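Local structure of lactococcal prophage ps3 protein 05 (Staphylococcus epidermidis ATCC 12228, 3G8W) at residues Ser17-Glu20 with Leu21-Gly25; Asp32-Tyr35 with Leu36-Val39. The protein probably transfers an acetyl group from acetyl-coenzyme A to an acceptor, like other GNAT acetyltransferases. One frame throughout, in Å; residues are numbered along the deposited sequence.

Contact 1. Residues Ser17-Glu20 with Leu21-Gly25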
# COMPACT_ATOMS: atom_id res chain seq x y z
N SER B 17 17.94 -3.18 -20.31
CA SER B 17 18.80 -3.74 -19.27
C SER B 17 17.98 -4.37 -18.17
O SER B 17 18.39 -5.36 -17.58
CB SER B 17 19.68 -2.66 -18.66
OG SER B 17 20.38 -1.95 -19.65
N TYR B 18 16.81 -3.78 -17.90
CA TYR B 18 16.02 -4.14 -16.74
C TYR B 18 15.24 -5.44 -16.91
O TYR B 18 14.93 -6.10 -15.92
CB TYR B 18 15.09 -2.98 -16.35
CG TYR B 18 14.41 -3.15 -15.01
CD1 TYR B 18 15.09 -2.86 -13.83
CD2 TYR B 18 13.09 -3.58 -14.92
CE1 TYR B 18 14.47 -3.02 -12.61
CE2 TYR B 18 12.47 -3.73 -13.71
CZ TYR B 18 13.16 -3.46 -12.55
OH TYR B 18 12.54 -3.62 -11.33
N ILE B 19 14.93 -5.82 -18.15
CA ILE B 19 14.33 -7.14 -18.39
C ILE B 19 15.39 -8.23 -18.25
O ILE B 19 15.16 -9.25 -17.59
CB ILE B 19 13.64 -7.26 -19.76
CG1 ILE B 19 12.91 -5.97 -20.12
CG2 ILE B 19 12.69 -8.45 -19.76
CD1 ILE B 19 12.03 -5.40 -19.01
N GLU B 20 16.55 -8.02 -18.89
CA GLU B 20 17.69 -8.93 -18.77
C GLU B 20 18.09 -9.23 -17.33
O GLU B 20 18.25 -10.39 -16.97
CB GLU B 20 18.89 -8.42 -19.57
CG GLU B 20 19.19 -9.23 -20.83
CD GLU B 20 19.87 -10.58 -20.54
OE1 GLU B 20 20.95 -10.83 -21.12
OE2 GLU B 20 19.33 -11.38 -19.74
N LEU B 21 18.23 -8.19 -16.51
CA LEU B 21 18.55 -8.37 -15.09
C LEU B 21 17.44 -9.12 -14.37
O LEU B 21 17.70 -9.83 -13.40
CB LEU B 21 18.83 -7.04 -14.38
CG LEU B 21 19.52 -7.10 -13.01
CD1 LEU B 21 20.99 -7.42 -13.15
CD2 LEU B 21 19.36 -5.81 -12.25
N MSE B 22 16.21 -8.97 -14.84
CA MSE B 22 15.07 -9.69 -14.29
C MSE B 22 15.07 -11.16 -14.69
O MSE B 22 14.60 -12.02 -13.94
CB MSE B 22 13.77 -9.06 -14.76
CG MSE B 22 13.15 -8.09 -13.78
SE MSE B 22 11.50 -7.41 -14.56
CE MSE B 22 10.90 -6.32 -13.05
N LYS B 23 15.60 -11.43 -15.88
CA LYS B 23 15.58 -12.77 -16.46
C LYS B 23 16.39 -13.82 -15.70
O LYS B 23 16.17 -15.02 -15.87
CB LYS B 23 16.02 -12.72 -17.93
CG LYS B 23 14.93 -12.24 -18.87
CD LYS B 23 13.86 -13.30 -19.05
CE LYS B 23 12.55 -12.70 -19.52
NZ LYS B 23 11.51 -13.75 -19.67
N PHE B 24 17.32 -13.37 -14.85
CA PHE B 24 18.20 -14.28 -14.10
C PHE B 24 18.69 -13.73 -12.75
O PHE B 24 19.21 -14.49 -11.92
CB PHE B 24 19.38 -14.74 -14.96
CG PHE B 24 20.11 -13.63 -15.66
CD1 PHE B 24 20.07 -13.52 -17.04
CD2 PHE B 24 20.83 -12.68 -14.92
CE1 PHE B 24 20.74 -12.49 -17.69
CE2 PHE B 24 21.50 -11.65 -15.56
CZ PHE B 24 21.46 -11.55 -16.95
N GLY B 25 18.54 -12.42 -12.55
CA GLY B 25 18.95 -11.78 -11.30
C GLY B 25 18.23 -12.27 -10.06
O GLY B 25 18.82 -12.41 -8.99

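Contact 2. Residues Asp32-Tyr35 with Leu36-Val39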
# COMPACT_ATOMS: atom_id res chain seq x y z
N ASP B 32 9.77 -15.28 -7.98
CA ASP B 32 10.62 -14.57 -8.95
C ASP B 32 10.37 -15.03 -10.39
O ASP B 32 10.46 -14.24 -11.33
CB ASP B 32 12.10 -14.72 -8.55
CG ASP B 32 12.36 -14.45 -7.04
OD1 ASP B 32 11.62 -13.63 -6.46
OD2 ASP B 32 13.30 -15.04 -6.45
N ARG B 33 10.04 -16.31 -10.54
CA ARG B 33 9.69 -16.90 -11.83
C ARG B 33 8.31 -16.48 -12.33
O ARG B 33 8.13 -16.24 -13.52
CB ARG B 33 9.80 -18.43 -11.76
CG ARG B 33 11.17 -18.94 -12.15
CD ARG B 33 11.53 -20.28 -11.53
NE ARG B 33 10.89 -21.41 -12.21
CZ ARG B 33 9.88 -22.11 -11.71
NH1 ARG B 33 9.37 -23.12 -12.40
NH2 ARG B 33 9.37 -21.80 -10.52
N TYR B 34 7.34 -16.40 -11.41
CA TYR B 34 5.96 -16.01 -11.73
C TYR B 34 5.82 -14.51 -12.05
O TYR B 34 5.07 -14.12 -12.96
CB TYR B 34 5.01 -16.42 -10.59
CG TYR B 34 3.54 -16.06 -10.80
CD1 TYR B 34 2.80 -16.62 -11.84
CD2 TYR B 34 2.90 -15.17 -9.93
CE1 TYR B 34 1.45 -16.29 -12.02
CE2 TYR B 34 1.55 -14.84 -10.11
CZ TYR B 34 0.84 -15.40 -11.15
OH TYR B 34 -0.49 -15.08 -11.33
N TYR B 35 6.53 -13.67 -11.29
CA TYR B 35 6.59 -12.24 -11.58
C TYR B 35 6.90 -12.03 -13.06
O TYR B 35 6.16 -11.34 -13.76
CB TYR B 35 7.63 -11.53 -10.69
CG TYR B 35 7.55 -10.03 -10.80
CD1 TYR B 35 6.85 -9.28 -9.86
CD2 TYR B 35 8.13 -9.36 -11.87
CE1 TYR B 35 6.75 -7.89 -9.97
CE2 TYR B 35 8.03 -7.98 -12.00
CZ TYR B 35 7.34 -7.24 -11.05
OH TYR B 35 7.25 -5.88 -11.19
N LEU B 36 7.99 -12.64 -13.52
CA LEU B 36 8.45 -12.59 -14.90
C LEU B 36 7.30 -12.98 -15.82
O LEU B 36 6.92 -12.24 -16.72
CB LEU B 36 9.64 -13.54 -15.08
CG LEU B 36 10.35 -13.81 -16.43
CD1 LEU B 36 11.76 -14.35 -16.17
CD2 LEU B 36 9.58 -14.77 -17.37
N GLU B 37 6.74 -14.15 -15.53
CA GLU B 37 5.71 -14.81 -16.34
C GLU B 37 4.47 -13.94 -16.53
O GLU B 37 3.85 -13.97 -17.59
CB GLU B 37 5.32 -16.13 -15.67
CG GLU B 37 5.45 -17.36 -16.54
CD GLU B 37 5.61 -18.65 -15.72
OE1 GLU B 37 5.68 -18.57 -14.47
OE2 GLU B 37 5.66 -19.73 -16.34
N ASN B 38 4.10 -13.19 -15.50
CA ASN B 38 2.91 -12.35 -15.58
C ASN B 38 3.00 -10.97 -14.90
O ASN B 38 2.41 -10.76 -13.85
CB ASN B 38 1.65 -13.13 -15.16
CG ASN B 38 0.89 -13.69 -16.37
OD1 ASN B 38 -0.14 -13.15 -16.77
ND2 ASN B 38 1.41 -14.77 -16.97
N VAL B 39 3.75 -10.06 -15.53
CA VAL B 39 3.79 -8.64 -15.14
C VAL B 39 3.80 -7.79 -16.41
O VAL B 39 4.37 -8.19 -17.43
CB VAL B 39 5.02 -8.30 -14.25
CG1 VAL B 39 6.33 -8.35 -15.06
CG2 VAL B 39 4.84 -6.93 -13.57

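Contact 1. Residues Ser17-Glu20 with Leu21-Gly25
Leu21 joins the preceding turn through a regular helical bond, its N lying 3.0 Å from Ser17 O with an N-H...O angle of 166°. With CG anti to the backbone N (chi1 -165°), its isobutyl group is carried to the sheet side, where Leu66 and Thr69 of strand 65-74 receive it. One residue on, the Met22 N to Tyr18 O bond is weak, and the side chains of the same two residues also meet. The selenomethionine chain runs extended beyond CG and brings its selenium obliquely beside the phenol ring, SE lying 4.8 Å from the ring centroid of Tyr18 and 49° off the ring normal: a Met-aromatic contact. Phe90 of strand 83-91 touches both side chains. Lys23 N is shared between two carbonyls, with weak bonds to Ile19 O at 2.8 Å and Glu20 O at 3.0 Å, consistent with a weakly bonded end of the helix, where i to i+4 and i to i+3 bonding mix. The lysine chain starts alongside Ile19, then bends at chi2 and leads away. Phe24 turns one face of its ring over the backbone carbonyl of Glu20, whose O is offset toward the rim. Together these residues make up most of an amphipathic helix, 15-24, and its end, packed on the central beta-sheet of a GNAT domain, with Tyr18, Leu21 and Met22 buried and Glu20, Lys23 and Phe24 on the exposed side.

Contact 2. Residues Asp32-Tyr35 with Leu36-Val39
Val39 lies over one face of the Tyr35 ring in a CH-pi contact that spans the C-terminal end of helix 30-37 in the GNAT domain. Backbone bonding marks how this helix ends. Glu37 N reaches Arg33 O at 3.2 Å, and Asn38 N reaches Tyr34 O at 2.9 Å; a weak second bond from Asn38 N goes to Tyr35 O. Asn38 is then the first residue to leave helical backbone angles, and the chain swings Val39 back against the last turn.

Polar side chains contribute little here: Glu37 OE1 stands at the edge of the Tyr34 ring, near its plane, and its charge is well separated from that of Arg33, Arg33 NH1 to Glu37 OE1 being 6.2 Å.

Apolar packing centres on Tyr35. With CG anti to the backbone N (chi1 -170°), its ring extends along the outgoing chain and its OH hydrogen-bonds a bound NHE molecule, probably from the crystallisation liquor. Val78 of the second subunit packs on both Tyr35 and Val39. The valine sits over one face, offset toward the CE2 and hydroxyl end: Val39 CB is 4.1 Å from the Tyr35 centroid and 24° off the normal, CG1 is 3.5 Å from Tyr35 CE2, and CG2 is 3.5 Å from Tyr35 OH.

In the fold
After strand 6-9 the chain enters helix 15-24, where contact 1 links successive turns; a short connection then leads into helix 30-37, whose last turns and exit form contact 2. The two are in series, neither nested nor crossed, and each is local, so no long loop is closed by either. Their centres are about 12 Å apart, yet the helices touch: Met22 packs against Tyr35, and the Lys23 side chain meets Leu36. Side chains of contact 1 lie on strands 65-74 and 83-91 of the mixed sheet, while contact 2 faces the second subunit through Val78 of that chain, before helix 41-48 follows.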